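Local atomic coordinates of NAD nucleotidase (Haemophilus influenzae, PDB entry 3ZTV), a protein that degrades NAD to adenosine and nicotinamide riboside in the periplasm, acting as a zinc-dependent 5'-nucleotidase with NAD pyrophosphatase activity. Residues L13-I18 / V221-D226; Y77-G82 / V421-A426; Y396-T401 / N434-Y439; D452-A457 / I472-N477. All coordinates share one frame; numbering follows the deposited sequence.

Contact 1 of 4, residues L13-I18 / V221-D226; sequences LSILHI and VIVTGD. With ZN (zinc ion), chain B.
Val223 holds CG1 anti to its backbone N (chi1 -179°), which aims that methyl at His17. The imidazole of His17 is set between its own backbone N and carbonyl carbon (chi1 69°) and crosses the methyl obliquely; His17 CB lies 3.8 Å from Val223 CG1. Two residues back along both strands, Ile15 and Val221 meet tip to tip, with Ile15 CD1 4.1 Å from Val221 CG1, while Ile15 CG2 reaches Val223 CG2 at 4.3 Å. No hydrogen bond crosses. The axes of the two short strands approach to 8.2 Å and run roughly parallel at 28°, so this is packing between sheets and not pairing within one. Past the end of strand 221-224, Asp226 OD1 binds a zinc ion at 2.2 Å, and Asp70 and Asn102 are further ligands of the same metal; a water also binds it, at 2.0 Å. Lys163 pairs with the second carboxylate oxygen, and the backbone N of Asp226 bonds to Asp20 of the other zinc site. The contact belongs to the calcineurin-like phosphoesterase sandwich: strand 11-18 sits between strands 63-67 and 270-278 in one sheet, and strand 221-224 between 198-203 and 258-263 in the other, with helix 206-215 behind it.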
# COMPACT_ATOMS: atom_id res chain seq x y z
N LEU A 13 2.20 6.37 -32.66
CA LEU A 13 1.18 7.14 -31.96
C LEU A 13 1.61 8.59 -31.89
O LEU A 13 2.79 8.87 -31.71
CB LEU A 13 1.04 6.62 -30.53
CG LEU A 13 -0.10 5.72 -30.05
CD1 LEU A 13 0.02 5.59 -28.53
CD2 LEU A 13 -1.46 6.29 -30.40
N SER A 14 0.65 9.51 -31.99
CA SER A 14 0.94 10.94 -31.86
C SER A 14 0.21 11.49 -30.63
O SER A 14 -0.97 11.84 -30.70
CB SER A 14 0.54 11.70 -33.13
OG SER A 14 1.30 11.21 -34.22
N ILE A 15 0.91 11.54 -29.50
CA ILE A 15 0.31 11.99 -28.25
C ILE A 15 0.28 13.53 -28.19
O ILE A 15 1.29 14.18 -28.41
CB ILE A 15 1.05 11.41 -27.04
CG1 ILE A 15 1.10 9.88 -27.16
CG2 ILE A 15 0.40 11.85 -25.74
CD1 ILE A 15 1.90 9.21 -26.08
N LEU A 16 -0.89 14.07 -27.91
CA LEU A 16 -1.12 15.51 -27.78
C LEU A 16 -1.80 15.72 -26.45
O LEU A 16 -2.84 15.10 -26.18
CB LEU A 16 -2.02 16.01 -28.92
CG LEU A 16 -1.43 15.86 -30.33
CD1 LEU A 16 -2.50 16.05 -31.40
CD2 LEU A 16 -0.29 16.84 -30.53
N HIS A 17 -1.23 16.55 -25.58
CA HIS A 17 -1.73 16.58 -24.21
C HIS A 17 -1.63 17.95 -23.54
O HIS A 17 -0.75 18.77 -23.84
CB HIS A 17 -0.99 15.52 -23.38
CG HIS A 17 0.45 15.83 -23.15
ND1 HIS A 17 1.44 15.61 -24.08
CD2 HIS A 17 1.07 16.34 -22.06
CE1 HIS A 17 2.60 15.98 -23.58
NE2 HIS A 17 2.41 16.43 -22.35
N ILE A 18 -2.58 18.20 -22.63
CA ILE A 18 -2.52 19.33 -21.70
C ILE A 18 -2.80 18.83 -20.28
O ILE A 18 -3.24 17.68 -20.08
CB ILE A 18 -3.51 20.48 -22.04
CG1 ILE A 18 -4.97 20.13 -21.71
CG2 ILE A 18 -3.39 20.89 -23.50
CD1 ILE A 18 -5.90 21.37 -21.71
N VAL A 221 4.69 5.10 -21.43
CA VAL A 221 4.64 6.57 -21.41
C VAL A 221 3.77 7.01 -20.23
O VAL A 221 2.67 6.46 -20.03
CB VAL A 221 4.07 7.17 -22.73
CG1 VAL A 221 4.11 8.70 -22.72
CG2 VAL A 221 4.86 6.65 -23.93
N ILE A 222 4.26 7.97 -19.46
CA ILE A 222 3.47 8.53 -18.36
C ILE A 222 3.22 10.02 -18.59
O ILE A 222 4.11 10.86 -18.42
CB ILE A 222 4.13 8.30 -16.99
CG1 ILE A 222 4.54 6.82 -16.81
CG2 ILE A 222 3.22 8.78 -15.87
CD1 ILE A 222 5.30 6.52 -15.53
N VAL A 223 1.98 10.33 -18.96
CA VAL A 223 1.54 11.69 -19.27
C VAL A 223 1.07 12.29 -17.96
O VAL A 223 0.16 11.76 -17.31
CB VAL A 223 0.38 11.65 -20.30
CG1 VAL A 223 -0.09 13.06 -20.67
CG2 VAL A 223 0.79 10.85 -21.55
N THR A 224 1.72 13.39 -17.56
CA THR A 224 1.68 13.87 -16.18
C THR A 224 0.83 15.12 -15.94
O THR A 224 0.79 16.04 -16.78
CB THR A 224 3.13 14.17 -15.72
OG1 THR A 224 3.89 12.95 -15.75
CG2 THR A 224 3.19 14.75 -14.33
N GLY A 225 0.19 15.14 -14.78
CA GLY A 225 -0.36 16.36 -14.20
C GLY A 225 -0.04 16.47 -12.73
O GLY A 225 0.51 15.54 -12.12
N ASP A 226 -0.38 17.64 -12.18
CA ASP A 226 -0.31 18.02 -10.75
C ASP A 226 0.83 18.92 -10.35
O ASP A 226 0.64 19.79 -9.49
CB ASP A 226 -0.42 16.85 -9.76
CG ASP A 226 -0.66 17.32 -8.32
OD1 ASP A 226 -1.70 17.94 -8.04
OD2 ASP A 226 0.21 17.10 -7.44
ZN ZN B . -3.32 18.83 -9.15
O HOH W 1 -2.31 20.56 -9.12

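Contact 2 of 4, residues Y77-G82 / V421-A426; sequences YFTLFG and VTFNDA
One face of the Phe423 ring is covered by Leu80, whose CD2 stands 3.5 Å above the ring plane and almost exactly over its centre. The line from Leu80 CD2 to the Phe423 centroid is 3.6 Å long and only 4° off the ring normal, the geometry of a CH-pi contact. All six ring carbons are therefore nearly equidistant from this methyl. Thr79 approaches the same ring obliquely, its CG2 3.9 Å from Phe423 CE2; this methyl is anti to the backbone N, with OG1 turned elsewhere (chi1 -49°) to bond Glu547. Nothing polar joins the two segments. Phe423 is the first residue of helix 423-429, and that helix start is fixed by a capping box: Asp425 N donates to Thr422 OG1 at 3.1 Å, and Thr422 N donates to Asp425 OD2 at 2.9 Å, meeting it from above the carboxylate plane. The contact bridges the metal-binding calcineurin-like part of the chain and the C-terminal nucleotidase part. Helix 545-555 packs on both segments, Ile550 touching Thr79, Phe423 and Ala426, while Leu80 also packs on Lys350 of the long helix 337-353. Strand 419-422, which runs into the capped helix, pairs with strand 357-362.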
# COMPACT_ATOMS: atom_id res chain seq x y z
N TYR A 77 -14.31 31.42 -13.81
CA TYR A 77 -14.94 30.53 -14.78
C TYR A 77 -15.37 29.21 -14.15
O TYR A 77 -16.30 28.56 -14.64
CB TYR A 77 -14.04 30.29 -16.00
CG TYR A 77 -14.06 31.44 -16.99
CD1 TYR A 77 -15.18 31.66 -17.80
CD2 TYR A 77 -12.98 32.28 -17.13
CE1 TYR A 77 -15.20 32.71 -18.71
CE2 TYR A 77 -12.99 33.34 -18.04
CZ TYR A 77 -14.11 33.54 -18.84
OH TYR A 77 -14.15 34.58 -19.74
N PHE A 78 -14.71 28.81 -13.07
CA PHE A 78 -15.22 27.68 -12.30
C PHE A 78 -16.33 28.12 -11.36
O PHE A 78 -17.44 27.60 -11.40
CB PHE A 78 -14.15 26.97 -11.47
CG PHE A 78 -14.74 25.93 -10.58
CD1 PHE A 78 -15.31 24.81 -11.13
CD2 PHE A 78 -14.85 26.14 -9.22
CE1 PHE A 78 -15.91 23.86 -10.33
CE2 PHE A 78 -15.45 25.20 -8.42
CZ PHE A 78 -15.98 24.06 -8.98
N THR A 79 -16.00 29.08 -10.49
CA THR A 79 -16.87 29.51 -9.41
C THR A 79 -18.29 29.86 -9.85
O THR A 79 -19.25 29.48 -9.21
CB THR A 79 -16.25 30.72 -8.70
OG1 THR A 79 -14.88 30.44 -8.40
CG2 THR A 79 -17.01 31.06 -7.42
N LEU A 80 -18.41 30.57 -10.96
CA LEU A 80 -19.71 31.10 -11.36
C LEU A 80 -20.50 30.13 -12.23
O LEU A 80 -21.69 30.36 -12.49
CB LEU A 80 -19.54 32.44 -12.06
CG LEU A 80 -18.88 33.50 -11.18
CD1 LEU A 80 -18.60 34.77 -11.97
CD2 LEU A 80 -19.75 33.81 -9.97
N PHE A 81 -19.85 29.05 -12.67
CA PHE A 81 -20.48 28.10 -13.58
C PHE A 81 -20.49 26.65 -13.09
O PHE A 81 -21.08 25.79 -13.74
CB PHE A 81 -19.84 28.17 -14.97
CG PHE A 81 -19.94 29.54 -15.59
CD1 PHE A 81 -21.12 29.95 -16.19
CD2 PHE A 81 -18.88 30.42 -15.53
CE1 PHE A 81 -21.23 31.23 -16.75
CE2 PHE A 81 -18.98 31.69 -16.07
CZ PHE A 81 -20.16 32.10 -16.69
N GLY A 82 -19.83 26.38 -11.96
CA GLY A 82 -19.82 25.04 -11.39
C GLY A 82 -19.24 23.97 -12.31
O GLY A 82 -19.61 22.80 -12.20
N VAL A 421 -21.11 41.92 -0.14
CA VAL A 421 -19.85 41.52 -0.76
C VAL A 421 -20.15 40.71 -2.01
O VAL A 421 -20.82 39.67 -1.93
CB VAL A 421 -18.99 40.65 0.19
CG1 VAL A 421 -17.70 40.23 -0.49
CG2 VAL A 421 -18.70 41.40 1.48
N THR A 422 -19.67 41.17 -3.16
CA THR A 422 -19.86 40.46 -4.42
C THR A 422 -18.61 39.65 -4.77
O THR A 422 -17.57 39.80 -4.14
CB THR A 422 -20.15 41.45 -5.58
OG1 THR A 422 -18.97 42.19 -5.88
CG2 THR A 422 -21.28 42.42 -5.19
N PHE A 423 -18.72 38.81 -5.80
CA PHE A 423 -17.56 38.07 -6.28
C PHE A 423 -16.45 39.03 -6.72
O PHE A 423 -15.28 38.82 -6.41
CB PHE A 423 -17.94 37.14 -7.43
CG PHE A 423 -18.93 36.07 -7.03
CD1 PHE A 423 -20.29 36.34 -7.08
CD2 PHE A 423 -18.50 34.82 -6.60
CE1 PHE A 423 -21.22 35.37 -6.72
CE2 PHE A 423 -19.43 33.85 -6.23
CZ PHE A 423 -20.79 34.12 -6.29
N ASN A 424 -16.82 40.10 -7.43
CA ASN A 424 -15.85 41.10 -7.86
C ASN A 424 -15.14 41.72 -6.68
O ASN A 424 -13.93 41.98 -6.73
CB ASN A 424 -16.51 42.22 -8.66
CG ASN A 424 -16.85 41.82 -10.07
OD1 ASN A 424 -16.10 41.09 -10.72
ND2 ASN A 424 -17.96 42.33 -10.58
N ASP A 425 -15.89 41.98 -5.61
CA ASP A 425 -15.33 42.60 -4.42
C ASP A 425 -14.16 41.79 -3.84
O ASP A 425 -13.19 42.37 -3.35
CB ASP A 425 -16.40 42.80 -3.35
CG ASP A 425 -17.44 43.85 -3.74
OD1 ASP A 425 -17.18 44.68 -4.63
OD2 ASP A 425 -18.53 43.82 -3.14
N ALA A 426 -14.27 40.47 -3.87
CA ALA A 426 -13.18 39.62 -3.35
C ALA A 426 -11.88 39.84 -4.11
O ALA A 426 -10.81 39.90 -3.52
CB ALA A 426 -13.58 38.15 -3.39

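Contact 3 of 4, residues Y396-T401 / N434-Y439; sequences YNELKT and NTLYTY. With ADN (adenosine), chain D.
Leu436 overlaps the loop after helix 386-396 through a single methyl: its CD2 lies 3.8 Å from Glu398 CB and 4.0 Å from Leu399 CD1. The side chain of Leu436 swings away from its own backbone N, which carries the CD2 methyl to Leu399, and the two residues meet tip to tip. The same Leu399 CD1 also reaches, again end to end, Thr438 CG2 at 3.7 Å, and thus sits against two residues spaced one apart on the strand. Their side chains leave the same side of it, whereas that of Tyr437 between them points away. Glu398 lends only the base of its side chain; a bend at chi2 (-78°) takes the carboxylate elsewhere, to a salt bridge with Lys551 and a hydrogen bond with Ser548, both on helix 545-555. Leu543 of the neighbouring strand 539-544 touches Glu398 and Leu399 and extends the apolar patch.

Just before the strand begins, Asn434 reads the adenine of bound adenosine with two bonds from one amide. Its OD1 accepts from N6 of ADN at 3.0 Å (170°), and its ND2 donates to N1 of ADN at 2.8 Å (172°). The pocket further includes Asn408, Ser462 and Asp522, each bonded to the ligand. These paired, nearly straight bonds fix which way the amide is turned, require N1 to act as an acceptor, and match an amino group next to a ring nitrogen. The buried leucine and threonine methyls, by contrast, join loop to strand by apolar packing, with no hydrogen bond between the two segments.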
# COMPACT_ATOMS: atom_id res chain seq x y z
N TYR A 396 -7.52 29.73 6.54
CA TYR A 396 -7.65 28.65 7.51
C TYR A 396 -8.81 27.72 7.14
O TYR A 396 -8.74 26.51 7.33
CB TYR A 396 -7.86 29.26 8.90
CG TYR A 396 -8.04 28.29 10.04
CD1 TYR A 396 -6.95 27.76 10.72
CD2 TYR A 396 -9.31 27.92 10.47
CE1 TYR A 396 -7.11 26.89 11.79
CE2 TYR A 396 -9.49 27.06 11.53
CZ TYR A 396 -8.39 26.55 12.18
OH TYR A 396 -8.58 25.68 13.24
N ASN A 397 -9.86 28.30 6.57
CA ASN A 397 -11.05 27.56 6.18
C ASN A 397 -10.85 26.61 4.99
O ASN A 397 -11.66 25.71 4.78
CB ASN A 397 -12.18 28.55 5.87
CG ASN A 397 -13.43 27.87 5.36
OD1 ASN A 397 -14.15 27.22 6.11
ND2 ASN A 397 -13.71 28.03 4.06
N GLU A 398 -9.78 26.80 4.22
CA GLU A 398 -9.57 25.99 3.02
C GLU A 398 -9.29 24.51 3.27
O GLU A 398 -9.87 23.65 2.61
CB GLU A 398 -8.42 26.57 2.18
CG GLU A 398 -8.78 27.80 1.37
CD GLU A 398 -9.56 27.47 0.10
OE1 GLU A 398 -10.02 26.32 -0.06
OE2 GLU A 398 -9.71 28.38 -0.74
N LEU A 399 -8.40 24.22 4.22
CA LEU A 399 -7.89 22.87 4.42
C LEU A 399 -8.26 22.33 5.80
O LEU A 399 -7.93 22.93 6.81
CB LEU A 399 -6.36 22.84 4.28
CG LEU A 399 -5.77 23.39 2.98
CD1 LEU A 399 -4.26 23.30 3.00
CD2 LEU A 399 -6.33 22.65 1.78
N LYS A 400 -8.92 21.18 5.83
CA LYS A 400 -9.31 20.59 7.11
C LYS A 400 -8.10 20.22 7.97
O LYS A 400 -8.21 20.09 9.19
CB LYS A 400 -10.21 19.36 6.90
CG LYS A 400 -9.58 18.26 6.06
CD LYS A 400 -10.57 17.11 5.87
CE LYS A 400 -10.08 16.12 4.82
NZ LYS A 400 -10.00 16.73 3.46
N THR A 401 -6.95 20.07 7.33
CA THR A 401 -5.73 19.62 7.97
C THR A 401 -4.92 20.74 8.64
O THR A 401 -4.09 20.48 9.51
CB THR A 401 -4.82 18.95 6.94
OG1 THR A 401 -4.67 19.82 5.81
CG2 THR A 401 -5.42 17.62 6.48
N ASN A 434 -2.11 35.80 -4.94
CA ASN A 434 -1.45 34.74 -4.17
C ASN A 434 -2.27 33.47 -4.13
O ASN A 434 -3.49 33.50 -4.28
CB ASN A 434 -1.22 35.18 -2.72
CG ASN A 434 -0.29 36.36 -2.60
OD1 ASN A 434 0.69 36.48 -3.34
ND2 ASN A 434 -0.58 37.24 -1.66
N THR A 435 -1.58 32.34 -3.92
CA THR A 435 -2.26 31.09 -3.61
C THR A 435 -1.85 30.68 -2.19
O THR A 435 -0.87 31.18 -1.65
CB THR A 435 -1.87 29.97 -4.59
OG1 THR A 435 -0.45 29.89 -4.66
CG2 THR A 435 -2.44 30.24 -5.98
N LEU A 436 -2.60 29.76 -1.61
CA LEU A 436 -2.29 29.23 -0.29
C LEU A 436 -1.13 28.23 -0.38
O LEU A 436 -1.14 27.34 -1.24
CB LEU A 436 -3.52 28.56 0.30
CG LEU A 436 -3.39 27.91 1.68
CD1 LEU A 436 -3.13 28.94 2.76
CD2 LEU A 436 -4.67 27.15 1.99
N TYR A 437 -0.16 28.37 0.52
CA TYR A 437 1.05 27.56 0.55
C TYR A 437 1.19 26.98 1.96
O TYR A 437 0.98 27.71 2.94
CB TYR A 437 2.27 28.44 0.23
CG TYR A 437 3.49 27.67 -0.21
CD1 TYR A 437 4.29 27.01 0.72
CD2 TYR A 437 3.83 27.57 -1.55
CE1 TYR A 437 5.40 26.28 0.31
CE2 TYR A 437 4.93 26.84 -1.96
CZ TYR A 437 5.71 26.20 -1.02
OH TYR A 437 6.81 25.47 -1.42
N THR A 438 1.54 25.70 2.10
CA THR A 438 1.70 25.13 3.44
C THR A 438 3.09 24.57 3.71
O THR A 438 3.79 24.14 2.80
CB THR A 438 0.66 24.01 3.76
OG1 THR A 438 0.90 22.85 2.95
CG2 THR A 438 -0.77 24.50 3.54
N TYR A 439 3.46 24.59 4.99
CA TYR A 439 4.64 23.91 5.51
C TYR A 439 4.25 23.10 6.73
O TYR A 439 3.32 23.45 7.45
CB TYR A 439 5.69 24.92 5.96
CG TYR A 439 6.38 25.70 4.86
CD1 TYR A 439 7.22 25.06 3.95
CD2 TYR A 439 6.23 27.08 4.76
CE1 TYR A 439 7.86 25.77 2.96
CE2 TYR A 439 6.88 27.80 3.77
CZ TYR A 439 7.70 27.13 2.88
OH TYR A 439 8.34 27.83 1.89
O5' ADN D . 4.00 47.91 -1.01
C5' ADN D . 4.83 46.77 -0.73
C4' ADN D . 4.17 45.94 0.36
O4' ADN D . 2.96 45.35 -0.13
C3' ADN D . 5.04 44.79 0.83
O3' ADN D . 5.87 45.18 1.93
C2' ADN D . 4.02 43.74 1.25
O2' ADN D . 3.63 43.93 2.62
C1' ADN D . 2.82 44.02 0.37
N9 ADN D . 2.82 43.06 -0.76
C8 ADN D . 3.37 43.23 -1.98
N7 ADN D . 3.16 42.14 -2.76
C5 ADN D . 2.46 41.24 -2.03
C6 ADN D . 1.89 39.89 -2.22
N6 ADN D . 2.03 39.21 -3.39
N1 ADN D . 1.23 39.34 -1.19
C2 ADN D . 1.06 39.97 -0.02
N3 ADN D . 1.55 41.20 0.23
C4 ADN D . 2.23 41.87 -0.72

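Contact 4 of 4, residues D452-A457 / I472-N477; sequences DAMQFA and IRYEAN
Met454 lays its sulfur beside the Tyr474 ring, a Met-aromatic contact where helix 443-460 packs on strand 472-477 of the C-terminal nucleotidase domain. The approach is oblique: Met454 SD is 5.2 Å from the Tyr474 centroid and 66° off the ring normal, with Tyr474 CE2 the ring atom that comes within 4.0 Å. Closer still, Met454 SD touches Ala476 CB at 3.6 Å. Tyr474 and Ala476, two apart on the strand, both direct their CB toward the helix, and Ala476 CB also lies in plane at the edge of the Tyr474 ring, so sulfur, methyl and ring form one compact cluster. There is no hydrogen bond between helix and strand here.

In the next shell, the ring is held from several directions. Its hydroxyl bonds to the carbonyl oxygen of Pro467, and Leu487, Val567, Phe466 and Leu450, the last from the same helix as Met454, touch the side chain. The strand itself is fixed by backbone bonds of Glu475 to strand 487-493 and of Tyr474 to strand 567-570, on opposite edges. On the helix, Asp452 bonds Thr526 and Gln448. The thioether bends at its last torsion (chi3 -72°), bringing the terminal methyl as well against the strand, with Met454 CE 3.8 Å from Ala476 CB.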
# COMPACT_ATOMS: atom_id res chain seq x y z
N ASP A 452 10.57 37.07 13.03
CA ASP A 452 11.13 37.60 11.78
C ASP A 452 10.24 38.70 11.20
O ASP A 452 10.71 39.78 10.84
CB ASP A 452 11.27 36.49 10.73
CG ASP A 452 12.24 35.39 11.14
OD1 ASP A 452 13.12 35.61 11.99
OD2 ASP A 452 12.12 34.27 10.58
N ALA A 453 8.95 38.40 11.10
CA ALA A 453 8.01 39.32 10.48
C ALA A 453 7.90 40.63 11.25
O ALA A 453 7.91 41.71 10.65
CB ALA A 453 6.65 38.66 10.32
N MET A 454 7.81 40.54 12.57
CA MET A 454 7.76 41.74 13.41
C MET A 454 9.03 42.58 13.29
O MET A 454 8.97 43.82 13.25
CB MET A 454 7.50 41.38 14.88
CG MET A 454 6.08 40.93 15.15
SD MET A 454 5.71 40.77 16.91
CE MET A 454 6.65 39.29 17.31
N GLN A 455 10.18 41.92 13.24
CA GLN A 455 11.45 42.63 13.08
C GLN A 455 11.50 43.44 11.78
O GLN A 455 11.96 44.58 11.76
CB GLN A 455 12.63 41.65 13.15
CG GLN A 455 13.99 42.26 12.80
CD GLN A 455 14.47 43.29 13.81
OE1 GLN A 455 13.96 43.38 14.93
NE2 GLN A 455 15.47 44.08 13.42
N PHE A 456 11.02 42.85 10.68
CA PHE A 456 10.99 43.53 9.39
C PHE A 456 9.99 44.69 9.45
O PHE A 456 10.29 45.79 8.98
CB PHE A 456 10.62 42.55 8.27
CG PHE A 456 10.97 43.04 6.88
CD1 PHE A 456 12.27 42.93 6.41
CD2 PHE A 456 10.00 43.56 6.05
CE1 PHE A 456 12.59 43.36 5.13
CE2 PHE A 456 10.32 43.99 4.77
CZ PHE A 456 11.62 43.89 4.32
N ALA A 457 8.82 44.45 10.03
CA ALA A 457 7.77 45.47 10.10
C ALA A 457 8.18 46.69 10.93
O ALA A 457 7.82 47.82 10.60
CB ALA A 457 6.48 44.87 10.65
N ILE A 472 -4.16 30.78 15.49
CA ILE A 472 -3.01 31.16 16.30
C ILE A 472 -3.22 32.59 16.77
O ILE A 472 -3.74 33.42 16.02
CB ILE A 472 -1.67 31.05 15.52
CG1 ILE A 472 -0.48 31.33 16.45
CG2 ILE A 472 -1.67 31.97 14.31
CD1 ILE A 472 0.88 30.93 15.89
N ARG A 473 -2.86 32.87 18.02
CA ARG A 473 -2.95 34.22 18.55
C ARG A 473 -1.74 34.46 19.43
O ARG A 473 -1.19 33.51 19.99
CB ARG A 473 -4.26 34.42 19.32
CG ARG A 473 -4.39 33.59 20.58
CD ARG A 473 -5.79 33.71 21.16
NE ARG A 473 -5.90 33.03 22.46
CZ ARG A 473 -7.05 32.78 23.07
NH1 ARG A 473 -8.20 33.13 22.51
NH2 ARG A 473 -7.05 32.16 24.25
N TYR A 474 -1.31 35.71 19.52
CA TYR A 474 -0.10 35.99 20.28
C TYR A 474 -0.10 37.39 20.89
O TYR A 474 -0.85 38.27 20.47
CB TYR A 474 1.16 35.77 19.41
CG TYR A 474 1.35 36.80 18.31
CD1 TYR A 474 0.78 36.63 17.05
CD2 TYR A 474 2.10 37.95 18.54
CE1 TYR A 474 0.96 37.59 16.05
CE2 TYR A 474 2.28 38.90 17.55
CZ TYR A 474 1.71 38.72 16.31
OH TYR A 474 1.90 39.70 15.35
N GLU A 475 0.73 37.54 21.92
CA GLU A 475 1.03 38.83 22.50
C GLU A 475 2.51 39.08 22.29
O GLU A 475 3.33 38.16 22.37
CB GLU A 475 0.71 38.86 24.00
CG GLU A 475 1.06 40.19 24.68
CD GLU A 475 0.58 40.30 26.12
OE1 GLU A 475 -0.21 39.45 26.57
OE2 GLU A 475 1.01 41.27 26.79
N ALA A 476 2.85 40.33 22.01
CA ALA A 476 4.24 40.70 21.76
C ALA A 476 4.50 42.12 22.23
O ALA A 476 3.58 42.93 22.31
CB ALA A 476 4.58 40.55 20.27
N ASN A 477 5.77 42.42 22.53
CA ASN A 477 6.19 43.77 22.88
C ASN A 477 6.96 44.39 21.73
O ASN A 477 7.73 43.70 21.06
CB ASN A 477 7.10 43.76 24.11
CG ASN A 477 6.41 43.26 25.36
OD1 ASN A 477 5.23 43.53 25.58
ND2 ASN A 477 7.15 42.52 26.18

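Overall arrangement
Contact 1 lies in the calcineurin-like domain, contacts 3 and 4 in the C-terminal domain, and contact 2 ties the two together. In sequence, contacts 1 and 2 alternate their segments, as do 2 and 3, while contact 4 follows contact 3. Centres of contacts 1 and 4 are 47 Å apart, on opposite sides of the chain's centre; those of contacts 2 and 3 are 19 Å apart, linked by helix 423-429 leading to strand 435-442, which in turn precedes helix 443-460 of contact 4. The zinc ion of contact 1 is 31.1 Å from O5' of the adenosine of contact 3, consistent with the open form known in 5'-nucleotidases, whose domains rotate to unite the two sites.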